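Local coordinates for protein 8-demethyl-8-aminoriboflavin-5'-phosphate synthase (Streptomyces davawensis JCM 4913, PDB 5MJI) that replaces the C-8 methyl group of riboflavin-5'-phosphate (FMN) with an amino group taken from glutamate, a step in biosynthesis of the antibiotic roseoflavin, at residues L8-R13 against A88-L93; G23-A28 against G128-G133; R13-R18 against V41-D46. All coordinates share one frame; numbering follows the deposited sequence.

Contact 1. Residues L8-R13 against A88-L93; sequences LNTTLR and ATPITL. With 7O6 ([(2~{S},3~{R},4~{R})-5-[8-methanoyl-7-methyl-2,4-bis(oxidanylidene)-1~{H}-benzo[g]pteridin-10-ium-10-yl]-2,3,4-tris(oxidanyl)pentyl] dihydrogen phosphate), chain B.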
loop_
_atom_site.group_PDB
_atom_site.type_symbol
_atom_site.label_atom_id
_atom_site.label_comp_id
_atom_site.label_asym_id
_atom_site.label_seq_id
_atom_site.Cartn_x
_atom_site.Cartn_y
_atom_site.Cartn_z
ATOM N N LEU A 8 -8.005 -14.511 15.506
ATOM C CA LEU A 8 -6.985 -13.842 16.306
ATOM C C LEU A 8 -7.340 -12.364 16.409
ATOM O O LEU A 8 -7.244 -11.630 15.419
ATOM C CB LEU A 8 -5.603 -14.012 15.685
ATOM C CG LEU A 8 -5.103 -15.443 15.488
ATOM C CD1 LEU A 8 -3.670 -15.419 14.980
ATOM C CD2 LEU A 8 -5.212 -16.216 16.799
ATOM N N ASN A 9 -7.762 -11.935 17.596
ATOM C CA ASN A 9 -7.959 -10.519 17.885
ATOM C C ASN A 9 -6.600 -9.918 18.243
ATOM O O ASN A 9 -6.011 -10.269 19.269
ATOM C CB ASN A 9 -8.964 -10.345 19.022
ATOM C CG ASN A 9 -9.281 -8.883 19.300
ATOM O OD1 ASN A 9 -8.542 -7.995 18.878
ATOM N ND2 ASN A 9 -10.395 -8.624 20.002
ATOM N N THR A 10 -6.092 -9.014 17.401
ATOM C CA THR A 10 -4.757 -8.452 17.584
ATOM C C THR A 10 -4.796 -7.025 18.138
ATOM O O THR A 10 -3.874 -6.233 17.910
ATOM C CB THR A 10 -3.978 -8.532 16.273
ATOM O OG1 THR A 10 -4.645 -7.768 15.258
ATOM C CG2 THR A 10 -3.864 -10.016 15.808
ATOM N N THR A 11 -5.839 -6.701 18.903
ATOM C CA THR A 11 -5.884 -5.457 19.659
ATOM C C THR A 11 -4.656 -5.326 20.566
ATOM O O THR A 11 -4.076 -6.317 21.016
ATOM C CB THR A 11 -7.164 -5.404 20.503
ATOM O OG1 THR A 11 -7.236 -4.152 21.193
ATOM C CG2 THR A 11 -7.177 -6.535 21.546
ATOM N N LEU A 12 -4.270 -4.082 20.839
ATOM C CA LEU A 12 -3.147 -3.796 21.731
ATOM C C LEU A 12 -3.533 -3.804 23.210
ATOM O O LEU A 12 -2.646 -3.648 24.061
ATOM C CB LEU A 12 -2.521 -2.434 21.375
ATOM C CG LEU A 12 -1.951 -2.336 19.948
ATOM C CD1 LEU A 12 -1.446 -0.944 19.623
ATOM C CD2 LEU A 12 -0.853 -3.369 19.706
ATOM N N ARG A 13 -4.810 -3.967 23.543
ATOM C CA ARG A 13 -5.279 -3.852 24.918
ATOM C C ARG A 13 -5.618 -5.232 25.481
ATOM O O ARG A 13 -6.333 -6.016 24.850
ATOM C CB ARG A 13 -6.484 -2.905 25.012
ATOM C CG ARG A 13 -7.759 -3.381 24.335
ATOM C CD ARG A 13 -8.730 -2.216 24.074
ATOM N NE ARG A 13 -8.372 -1.487 22.859
ATOM C CZ ARG A 13 -7.790 -0.294 22.840
ATOM N NH1 ARG A 13 -7.477 0.266 21.676
ATOM N NH2 ARG A 13 -7.503 0.333 23.978
ATOM N N ALA A 88 -8.258 -10.808 12.974
ATOM C CA ALA A 88 -9.210 -9.771 13.346
ATOM C C ALA A 88 -8.386 -8.630 13.944
ATOM O O ALA A 88 -8.038 -8.660 15.127
ATOM C CB ALA A 88 -10.249 -10.308 14.331
ATOM N N THR A 89 -8.064 -7.628 13.126
ATOM C CA THR A 89 -7.095 -6.627 13.546
ATOM C C THR A 89 -7.699 -5.229 13.527
ATOM O O THR A 89 -8.368 -4.853 12.551
ATOM C CB THR A 89 -5.809 -6.651 12.652
ATOM O OG1 THR A 89 -4.877 -5.673 13.141
ATOM C CG2 THR A 89 -6.117 -6.397 11.156
ATOM N N PRO A 90 -7.493 -4.434 14.574
ATOM C CA PRO A 90 -7.673 -2.986 14.423
ATOM C C PRO A 90 -6.692 -2.454 13.386
ATOM O O PRO A 90 -5.715 -3.106 13.015
ATOM C CB PRO A 90 -7.352 -2.419 15.812
ATOM C CG PRO A 90 -7.174 -3.585 16.730
ATOM C CD PRO A 90 -6.936 -4.806 15.889
ATOM N N ILE A 91 -6.942 -1.237 12.933
ATOM C CA ILE A 91 -6.047 -0.577 11.997
ATOM C C ILE A 91 -5.193 0.422 12.758
ATOM O O ILE A 91 -5.694 1.232 13.552
ATOM C CB ILE A 91 -6.822 0.105 10.863
ATOM C CG1 ILE A 91 -7.524 -0.975 10.019
ATOM C CG2 ILE A 91 -5.857 0.994 10.033
ATOM C CD1 ILE A 91 -8.617 -0.443 9.097
ATOM N N THR A 92 -3.903 0.374 12.505
ATOM C CA THR A 92 -2.962 1.234 13.187
ATOM C C THR A 92 -1.932 1.688 12.160
ATOM O O THR A 92 -1.295 0.855 11.513
ATOM C CB THR A 92 -2.381 0.429 14.354
ATOM O OG1 THR A 92 -2.897 0.908 15.609
ATOM C CG2 THR A 92 -0.938 0.359 14.323
ATOM N N LEU A 93 -1.828 3.008 11.944
ATOM C CA LEU A 93 -0.863 3.569 10.983
ATOM C C LEU A 93 -1.110 3.053 9.570
ATOM O O LEU A 93 -0.170 2.798 8.817
ATOM C CB LEU A 93 0.583 3.260 11.387
ATOM C CG LEU A 93 0.929 3.311 12.866
ATOM C CD1 LEU A 93 2.308 2.707 13.094
ATOM C CD2 LEU A 93 0.853 4.758 13.327
HETATM C C6 7O6 B . -5.425 4.205 15.230
HETATM C C5 7O6 B . -7.900 3.933 15.372
HETATM C C4 7O6 B . -8.482 2.492 15.421
HETATM C C3 7O6 B . -8.395 1.821 16.783
HETATM C C2 7O6 B . -9.631 0.963 17.004
HETATM C C1 7O6 B . -9.254 0.075 18.174
HETATM O O1 7O6 B . -10.371 -1.680 20.543
HETATM P P1 7O6 B . -9.569 -2.117 19.404
HETATM O O2 7O6 B . -9.958 -3.502 19.140
HETATM O O3 7O6 B . -8.171 -2.101 19.815
HETATM O O4 7O6 B . -9.853 -1.173 18.082
HETATM O O5 7O6 B . -9.938 0.170 15.893
HETATM O O6 7O6 B . -8.234 2.673 17.896
HETATM O O7 7O6 B . -7.922 1.533 14.549
HETATM N N1 7O6 B . -6.680 4.095 14.586
HETATM C C7 7O6 B . -5.318 4.129 16.613
HETATM C C8 7O6 B . -4.062 4.227 17.193
HETATM C C9 7O6 B . -3.948 4.145 18.719
HETATM C C10 7O6 B . -2.900 4.389 16.456
HETATM C C11 7O6 B . -1.531 4.476 17.158
HETATM C C12 7O6 B . -3.005 4.459 15.077
HETATM C C13 7O6 B . -4.262 4.365 14.458
HETATM N N2 7O6 B . -4.295 4.441 13.102
HETATM C C14 7O6 B . -6.718 4.196 13.191
HETATM N N3 7O6 B . -7.926 4.116 12.609
HETATM C C15 7O6 B . -5.506 4.353 12.499
HETATM C C16 7O6 B . -5.569 4.424 11.002
HETATM O O8 7O6 B . -4.419 4.568 10.242
HETATM N N4 7O6 B . -6.815 4.334 10.368
HETATM C C17 7O6 B . -8.005 4.191 11.145
HETATM O O9 7O6 B . -9.243 4.125 10.531
HETATM O O10 7O6 B . -4.765 3.515 19.300
#
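Ala88 bridges to Asn9 of the neighbouring parallel strand, bonding on its two sides to Leu8 and to Thr10 just past the strand's end. Its N-H binds Leu8 O at 2.8 Å, and Ala88 O accepts from Thr10 N at 3.0 Å, the two bonds of that bridge. Asn9 CA adds a C-H...O approach to the same oxygen. The side chains of Ala88 and Asn9 share the face of the sheet that helix 20-34 covers, and both touch Ile25. Thr89, one residue on, meets helix 98-107 instead. There its side chain runs at a slant to that of Thr10, with Thr10 OG1 and Thr89 OG1 3.0 Å apart. With OG1 turned anti to the backbone N (chi1 -178°), Thr89 donates to Pro90 O in the carbonyl plane, on a lone pair, and Thr97 N binds the same hydroxyl. In this flavodoxin-like domain, strands 4-9 and 84-90 lie side by side in the parallel sheet, and the chain beyond their C-terminal ends binds the flavin nucleotide, here 8-formyl FMN. Pro90 CG rests 3.7 Å from Thr11 CA and also lies beside the phosphate. Across from the proline, Asn9 OD1 accepts from Thr11 N at 3.0 Å, an Asx turn, while Asn9 ND2 is held by Gln22. In Thr11, chi1 of -177° swings OG1 out to the phosphate, where it donates to O3 at 2.6 Å. Arg13 brings NE and NH1 to the same oxygen, which lies in the guanidinium plane, so three bonds grip O3. Ile91 CG2 packs on one face of the isoalloxazine at its pyrimidine end, and Thr92 OG1 on that same face at the benzenoid ring. Leu93 N then donates to flavin N2 at 3.1 Å, with an N-H...N angle of 156°.

Contact 2. Residues G23-A28 against G128-G133; sequences GLIDKA and GLLMCG. With 7O6 ([(2~{S},3~{R},4~{R})-5-[8-methanoyl-7-methyl-2,4-bis(oxidanylidene)-1~{H}-benzo[g]pteridin-10-ium-10-yl]-2,3,4-tris(oxidanyl)pentyl] dihydrogen phosphate), chain B.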
loop_
_atom_site.group_PDB
_atom_site.type_symbol
_atom_site.label_atom_id
_atom_site.label_comp_id
_atom_site.label_asym_id
_atom_site.label_seq_id
_atom_site.Cartn_x
_atom_site.Cartn_y
_atom_site.Cartn_z
ATOM N N GLY A 23 -16.198 -6.624 18.588
ATOM C CA GLY A 23 -17.587 -6.565 18.151
ATOM C C GLY A 23 -17.823 -7.271 16.829
ATOM O O GLY A 23 -18.828 -7.954 16.652
ATOM N N LEU A 24 -16.897 -7.124 15.881
ATOM C CA LEU A 24 -17.022 -7.873 14.634
ATOM C C LEU A 24 -16.814 -9.366 14.871
ATOM O O LEU A 24 -17.481 -10.203 14.248
ATOM C CB LEU A 24 -16.017 -7.349 13.597
ATOM C CG LEU A 24 -16.228 -5.956 12.976
ATOM C CD1 LEU A 24 -15.587 -4.860 13.797
ATOM C CD2 LEU A 24 -15.687 -5.941 11.539
ATOM N N ILE A 25 -15.856 -9.716 15.728
ATOM C CA ILE A 25 -15.654 -11.114 16.086
ATOM C C ILE A 25 -16.930 -11.702 16.674
ATOM O O ILE A 25 -17.295 -12.845 16.375
ATOM C CB ILE A 25 -14.477 -11.248 17.065
ATOM C CG1 ILE A 25 -13.176 -10.783 16.401
ATOM C CG2 ILE A 25 -14.369 -12.693 17.584
ATOM C CD1 ILE A 25 -11.988 -10.824 17.335
ATOM N N ASP A 26 -17.631 -10.931 17.511
ATOM C CA ASP A 26 -18.841 -11.447 18.145
ATOM C C ASP A 26 -19.927 -11.744 17.123
ATOM O O ASP A 26 -20.784 -12.601 17.365
ATOM C CB ASP A 26 -19.358 -10.459 19.193
ATOM C CG ASP A 26 -18.450 -10.374 20.416
ATOM O OD1 ASP A 26 -17.683 -11.331 20.674
ATOM O OD2 ASP A 26 -18.486 -9.334 21.114
ATOM N N LYS A 27 -19.922 -11.047 15.982
ATOM C CA LYS A 27 -20.854 -11.401 14.915
ATOM C C LYS A 27 -20.424 -12.681 14.219
ATOM O O LYS A 27 -21.260 -13.537 13.912
ATOM C CB LYS A 27 -20.963 -10.270 13.885
ATOM C CG LYS A 27 -21.523 -8.962 14.409
ATOM C CD LYS A 27 -23.032 -9.057 14.659
ATOM C CE LYS A 27 -23.618 -7.662 14.918
ATOM N NZ LYS A 27 -25.049 -7.732 15.313
ATOM N N ALA A 28 -19.119 -12.830 13.960
ATOM C CA ALA A 28 -18.656 -13.925 13.110
ATOM C C ALA A 28 -18.748 -15.268 13.823
ATOM O O ALA A 28 -19.033 -16.289 13.187
ATOM C CB ALA A 28 -17.221 -13.675 12.655
ATOM N N GLY A 128 -9.528 -15.400 6.178
ATOM C CA GLY A 128 -10.377 -14.232 6.074
ATOM C C GLY A 128 -9.827 -13.155 6.996
ATOM O O GLY A 128 -8.858 -13.379 7.719
ATOM N N LEU A 129 -10.470 -11.990 6.962
ATOM C CA LEU A 129 -10.036 -10.852 7.758
ATOM C C LEU A 129 -11.225 -10.137 8.359
ATOM O O LEU A 129 -12.235 -9.923 7.689
ATOM C CB LEU A 129 -9.280 -9.826 6.934
ATOM C CG LEU A 129 -7.823 -9.971 6.605
ATOM C CD1 LEU A 129 -7.431 -8.701 5.890
ATOM C CD2 LEU A 129 -7.010 -10.178 7.858
ATOM N N LEU A 130 -11.071 -9.713 9.602
ATOM C CA LEU A 130 -11.969 -8.757 10.231
ATOM C C LEU A 130 -11.120 -7.553 10.591
ATOM O O LEU A 130 -10.045 -7.712 11.172
ATOM C CB LEU A 130 -12.635 -9.344 11.480
ATOM C CG LEU A 130 -13.604 -10.511 11.241
ATOM C CD1 LEU A 130 -14.049 -11.117 12.580
ATOM C CD2 LEU A 130 -14.815 -10.040 10.440
ATOM N N MET A 131 -11.562 -6.364 10.213
ATOM C CA MET A 131 -10.769 -5.169 10.469
ATOM C C MET A 131 -11.655 -4.078 11.046
ATOM O O MET A 131 -12.832 -3.960 10.691
ATOM C CB MET A 131 -10.080 -4.650 9.203
ATOM C CG MET A 131 -8.935 -5.513 8.684
ATOM S SD MET A 131 -8.495 -4.977 7.023
ATOM C CE MET A 131 -9.975 -5.507 6.153
ATOM N N CYS A 132 -11.083 -3.281 11.937
ATOM C CA CYS A 132 -11.813 -2.181 12.539
ATOM C C CYS A 132 -10.910 -0.957 12.566
ATOM O O CYS A 132 -9.794 -1.036 13.080
ATOM C CB CYS A 132 -12.240 -2.557 13.961
ATOM S SG CYS A 132 -13.507 -1.536 14.543
ATOM N N GLY A 133 -11.383 0.161 12.013
ATOM C CA GLY A 133 -10.646 1.411 12.074
ATOM C C GLY A 133 -11.606 2.551 12.365
ATOM O O GLY A 133 -12.820 2.408 12.232
HETATM C C6 7O6 B . -5.425 4.205 15.230
HETATM C C5 7O6 B . -7.900 3.933 15.372
HETATM C C4 7O6 B . -8.482 2.492 15.421
HETATM C C3 7O6 B . -8.395 1.821 16.783
HETATM C C2 7O6 B . -9.631 0.963 17.004
HETATM C C1 7O6 B . -9.254 0.075 18.174
HETATM O O1 7O6 B . -10.371 -1.680 20.543
HETATM P P1 7O6 B . -9.569 -2.117 19.404
HETATM O O2 7O6 B . -9.958 -3.502 19.140
HETATM O O3 7O6 B . -8.171 -2.101 19.815
HETATM O O4 7O6 B . -9.853 -1.173 18.082
HETATM O O5 7O6 B . -9.938 0.170 15.893
HETATM O O6 7O6 B . -8.234 2.673 17.896
HETATM O O7 7O6 B . -7.922 1.533 14.549
HETATM N N1 7O6 B . -6.680 4.095 14.586
HETATM C C7 7O6 B . -5.318 4.129 16.613
HETATM C C8 7O6 B . -4.062 4.227 17.193
HETATM C C9 7O6 B . -3.948 4.145 18.719
HETATM C C10 7O6 B . -2.900 4.389 16.456
HETATM C C11 7O6 B . -1.531 4.476 17.158
HETATM C C12 7O6 B . -3.005 4.459 15.077
HETATM C C13 7O6 B . -4.262 4.365 14.458
HETATM N N2 7O6 B . -4.295 4.441 13.102
HETATM C C14 7O6 B . -6.718 4.196 13.191
HETATM N N3 7O6 B . -7.926 4.116 12.609
HETATM C C15 7O6 B . -5.506 4.353 12.499
HETATM C C16 7O6 B . -5.569 4.424 11.002
HETATM O O8 7O6 B . -4.419 4.568 10.242
HETATM N N4 7O6 B . -6.815 4.334 10.368
HETATM C C17 7O6 B . -8.005 4.191 11.145
HETATM O O9 7O6 B . -9.243 4.125 10.531
HETATM O O10 7O6 B . -4.765 3.515 19.300
#
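Leu130 and Leu24 interlock where helix 20-34 lies on one face of the flavodoxin-like parallel sheet. Strand 128-132 and helix 23-28 run roughly antiparallel, at 143°, with their axes 8.8 Å apart at closest approach, a spacing that the two leucines bridge. Leu130 is the bump of the strand. Its CD1 enters a hollow of the helix surface formed by Leu24 O, the backbone and CG1 of Ile25, and Ala28 CB. It lies 3.9 Å from Ile25 CA and 4.1 Å from Ala28 CB, while the other branch, CD2, rests beside Leu24 CB at 4.3 Å. The side chains of Ile25 and Leu130 lie askew to each other, and the far end of Ile25 continues to Ala88 on the next strand. Leu24 is the answering bump. With CG beside the backbone N (chi1 -70°), it drops toward the strand and settles over the Met131 backbone, between Leu130 and Cys132. Leu24 CD2 comes within 3.6 Å of Met131 O. Met131 itself points to the opposite face of the sheet, against Val141 of helix 138-152, in the usual alternation of a strand. At the end of the contact nearest the bound 8-formyl FMN, Gln20 N and Thr21 OG1 at the start of the helix hydrogen-bond the nucleotide, and Cys132 O lies 3.1 Å from its ribityl O5. Just inside that end, Leu24 CD1 rests alongside the CB-SG bond of Cys132, 4.0 Å from SG.

Contact 3. Residues R13-R18 against V41-D46; sequences RRSPSR and VVRVID. With 7O6 ([(2~{S},3~{R},4~{R})-5-[8-methanoyl-7-methyl-2,4-bis(oxidanylidene)-1~{H}-benzo[g]pteridin-10-ium-10-yl]-2,3,4-tris(oxidanyl)pentyl] dihydrogen phosphate), chain B.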
loop_
_atom_site.group_PDB
_atom_site.type_symbol
_atom_site.label_atom_id
_atom_site.label_comp_id
_atom_site.label_asym_id
_atom_site.label_seq_id
_atom_site.Cartn_x
_atom_site.Cartn_y
_atom_site.Cartn_z
ATOM N N ARG A 13 -4.810 -3.967 23.543
ATOM C CA ARG A 13 -5.279 -3.852 24.918
ATOM C C ARG A 13 -5.618 -5.232 25.481
ATOM O O ARG A 13 -6.333 -6.016 24.850
ATOM C CB ARG A 13 -6.484 -2.905 25.012
ATOM C CG ARG A 13 -7.759 -3.381 24.335
ATOM C CD ARG A 13 -8.730 -2.216 24.074
ATOM N NE ARG A 13 -8.372 -1.487 22.859
ATOM C CZ ARG A 13 -7.790 -0.294 22.840
ATOM N NH1 ARG A 13 -7.477 0.266 21.676
ATOM N NH2 ARG A 13 -7.503 0.333 23.978
ATOM N N ARG A 14 -5.094 -5.516 26.666
ATOM C CA ARG A 14 -5.354 -6.771 27.357
ATOM C C ARG A 14 -6.819 -6.921 27.750
ATOM O O ARG A 14 -7.501 -5.951 28.081
ATOM C CB ARG A 14 -4.494 -6.856 28.618
ATOM C CG ARG A 14 -3.187 -7.549 28.412
ATOM C CD ARG A 14 -2.413 -7.725 29.725
ATOM N NE ARG A 14 -1.073 -8.176 29.383
ATOM C CZ ARG A 14 -0.713 -9.450 29.320
ATOM N NH1 ARG A 14 -1.574 -10.403 29.648
ATOM N NH2 ARG A 14 0.521 -9.758 28.963
ATOM N N SER A 15 -7.289 -8.166 27.740
ATOM C CA SER A 15 -8.577 -8.530 28.339
ATOM C C SER A 15 -8.582 -8.150 29.818
ATOM O O SER A 15 -7.554 -8.272 30.469
ATOM C CB SER A 15 -8.831 -10.037 28.197
ATOM O OG SER A 15 -8.707 -10.436 26.845
ATOM N N PRO A 16 -9.737 -7.716 30.357
ATOM C CA PRO A 16 -11.050 -7.586 29.714
ATOM C C PRO A 16 -11.341 -6.203 29.137
ATOM O O PRO A 16 -12.525 -5.890 28.996
ATOM C CB PRO A 16 -12.019 -7.868 30.869
ATOM C CG PRO A 16 -11.305 -7.204 32.047
ATOM C CD PRO A 16 -9.827 -7.484 31.815
ATOM N N SER A 17 -10.328 -5.397 28.817
ATOM C CA SER A 17 -10.600 -4.090 28.218
ATOM C C SER A 17 -11.443 -4.249 26.957
ATOM O O SER A 17 -11.184 -5.125 26.133
ATOM C CB SER A 17 -9.297 -3.369 27.897
ATOM O OG SER A 17 -8.569 -3.092 29.072
ATOM N N ARG A 18 -12.472 -3.416 26.827
ATOM C CA ARG A 18 -13.392 -3.532 25.702
ATOM C C ARG A 18 -12.644 -3.276 24.401
ATOM O O ARG A 18 -11.961 -2.259 24.259
ATOM C CB ARG A 18 -14.536 -2.522 25.827
ATOM C CG ARG A 18 -15.678 -2.890 26.749
ATOM C CD ARG A 18 -16.524 -1.634 27.003
ATOM N NE ARG A 18 -15.701 -0.568 27.592
ATOM C CZ ARG A 18 -16.067 0.709 27.697
ATOM N NH1 ARG A 18 -17.246 1.109 27.242
ATOM N NH2 ARG A 18 -15.241 1.597 28.250
ATOM N N VAL A 41 -11.397 -18.096 19.715
ATOM C CA VAL A 41 -10.914 -16.722 19.672
ATOM C C VAL A 41 -9.745 -16.590 20.635
ATOM O O VAL A 41 -9.879 -16.897 21.822
ATOM C CB VAL A 41 -12.019 -15.713 20.032
ATOM C CG1 VAL A 41 -11.460 -14.273 19.975
ATOM C CG2 VAL A 41 -13.243 -15.879 19.101
ATOM N N VAL A 42 -8.607 -16.119 20.129
ATOM C CA VAL A 42 -7.435 -15.804 20.939
ATOM C C VAL A 42 -7.162 -14.309 20.809
ATOM O O VAL A 42 -7.066 -13.781 19.689
ATOM C CB VAL A 42 -6.209 -16.636 20.500
ATOM C CG1 VAL A 42 -4.938 -16.212 21.254
ATOM C CG2 VAL A 42 -6.495 -18.146 20.691
ATOM N N ARG A 43 -7.057 -13.624 21.945
ATOM C CA ARG A 43 -6.555 -12.249 21.960
ATOM C C ARG A 43 -5.052 -12.328 22.205
ATOM O O ARG A 43 -4.602 -12.559 23.338
ATOM C CB ARG A 43 -7.263 -11.408 23.014
ATOM C CG ARG A 43 -6.901 -9.927 22.897
ATOM C CD ARG A 43 -7.501 -9.069 24.017
ATOM N NE ARG A 43 -8.958 -8.999 23.933
ATOM C CZ ARG A 43 -9.669 -8.027 24.494
ATOM N NH1 ARG A 43 -9.050 -7.071 25.162
ATOM N NH2 ARG A 43 -10.990 -8.022 24.401
ATOM N N VAL A 44 -4.271 -12.151 21.136
ATOM C CA VAL A 44 -2.868 -12.560 21.173
ATOM C C VAL A 44 -2.090 -11.732 22.179
ATOM O O VAL A 44 -1.135 -12.230 22.795
ATOM C CB VAL A 44 -2.219 -12.506 19.762
ATOM C CG1 VAL A 44 -2.986 -13.396 18.783
ATOM C CG2 VAL A 44 -2.141 -11.091 19.229
ATOM N N ILE A 45 -2.494 -10.475 22.391
ATOM C CA ILE A 45 -1.758 -9.619 23.314
ATOM C C ILE A 45 -1.887 -10.106 24.756
ATOM O O ILE A 45 -1.082 -9.710 25.604
ATOM C CB ILE A 45 -2.224 -8.153 23.197
ATOM C CG1 ILE A 45 -1.159 -7.192 23.733
ATOM C CG2 ILE A 45 -3.536 -7.918 23.948
ATOM C CD1 ILE A 45 0.089 -7.133 22.906
ATOM N N ASP A 46 -2.887 -10.944 25.065
ATOM C CA ASP A 46 -2.965 -11.554 26.392
ATOM C C ASP A 46 -1.869 -12.575 26.632
ATOM O O ASP A 46 -1.734 -13.049 27.761
ATOM C CB ASP A 46 -4.302 -12.264 26.610
ATOM C CG ASP A 46 -5.461 -11.307 26.720
ATOM O OD1 ASP A 46 -5.236 -10.126 27.034
ATOM O OD2 ASP A 46 -6.601 -11.738 26.465
HETATM C C6 7O6 B . -5.425 4.205 15.230
HETATM C C5 7O6 B . -7.900 3.933 15.372
HETATM C C4 7O6 B . -8.482 2.492 15.421
HETATM C C3 7O6 B . -8.395 1.821 16.783
HETATM C C2 7O6 B . -9.631 0.963 17.004
HETATM C C1 7O6 B . -9.254 0.075 18.174
HETATM O O1 7O6 B . -10.371 -1.680 20.543
HETATM P P1 7O6 B . -9.569 -2.117 19.404
HETATM O O2 7O6 B . -9.958 -3.502 19.140
HETATM O O3 7O6 B . -8.171 -2.101 19.815
HETATM O O4 7O6 B . -9.853 -1.173 18.082
HETATM O O5 7O6 B . -9.938 0.170 15.893
HETATM O O6 7O6 B . -8.234 2.673 17.896
HETATM O O7 7O6 B . -7.922 1.533 14.549
HETATM N N1 7O6 B . -6.680 4.095 14.586
HETATM C C7 7O6 B . -5.318 4.129 16.613
HETATM C C8 7O6 B . -4.062 4.227 17.193
HETATM C C9 7O6 B . -3.948 4.145 18.719
HETATM C C10 7O6 B . -2.900 4.389 16.456
HETATM C C11 7O6 B . -1.531 4.476 17.158
HETATM C C12 7O6 B . -3.005 4.459 15.077
HETATM C C13 7O6 B . -4.262 4.365 14.458
HETATM N N2 7O6 B . -4.295 4.441 13.102
HETATM C C14 7O6 B . -6.718 4.196 13.191
HETATM N N3 7O6 B . -7.926 4.116 12.609
HETATM C C15 7O6 B . -5.506 4.353 12.499
HETATM C C16 7O6 B . -5.569 4.424 11.002
HETATM O O8 7O6 B . -4.419 4.568 10.242
HETATM N N4 7O6 B . -6.815 4.334 10.368
HETATM C C17 7O6 B . -8.005 4.191 11.145
HETATM O O9 7O6 B . -9.243 4.125 10.531
HETATM O O10 7O6 B . -4.765 3.515 19.300
HETATM O O HOH W 1 -4.794 -10.703 30.396
#
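The phosphate-binding loop between strand 4-9 and helix 20-34 is fastened here to the end of strand 38-43 and the 3-10 turn 44-46 that follows, through Arg43 and Asp46. Arg43 starts out extended (chi1 -171°), bends at chi3 and reaches into the curve of the loop. Its NH1 donates twice: to Ser17 O at 3.0 Å, nearly straight at 161°, in the guanidinium plane and on a carbonyl lone pair, and to Arg13 O at 2.9 Å, where the donor stands above the carbonyl plane. NH2 adds a weak second bond to Ser17 O. Ser15 OG sits over one face of this guanidinium, off-centre, nearer its border, and is bonded to Asp46, not to Arg43. That carboxylate takes Ser15 with both oxygens, each through its syn lone pair: OD1 accepts from Ser15 N at 2.9 Å, and OD2 from Ser15 OG at a short 2.5 Å. Arg14 and Asp46 run alongside each other with their ends pointing opposite ways. The Arg14 guanidinium lies with one face over Ile45 O, 3.7 Å from the plane, while NH1 makes a weak bond to Asp46 O and NE forms a salt bridge with Glu52 of a second subunit. Ile45 CG2 packs 3.5 Å from Arg13 O. Residues 14-17 form a type VI turn, with a cis peptide before Pro16 and Ser17 N bonded to Arg14 O. Thus the backbone that carries Arg13, a residue important for positioning the donor glutamate, is tied in place; Arg13 NH2 forms a salt bridge with Asp58 of the second subunit. Strand 38-43 lies at the edge of the sheet within the chain, hydrogen-bonded to strand 4-9, with helix 20-34 packed on Val41 and helix 72-81 on Val42 and on Val44 of the turn just after.

In the fold
From the N terminus, strand 4-9 runs into the loop 13-18, which contact 3 ties to the end of strand 38-43 once helix 20-34 has intervened. The excursion closed by contact 3 nests inside the longer one that contact 1 closes between strands 4-9 and 84-90. Contact 2 starts on helix 20-34 and ends on strand 126-132, so it crosses both of the others. Arg13 is common to contacts 1 and 3. Thr89 N to Leu130 O and Asn9 N to Val42 O, both probable hydrogen bonds, join the contacts across the sheet, and Ile25 touches Asn9, Ala88 and Val41. All three meet the bound 8-formyl FMN.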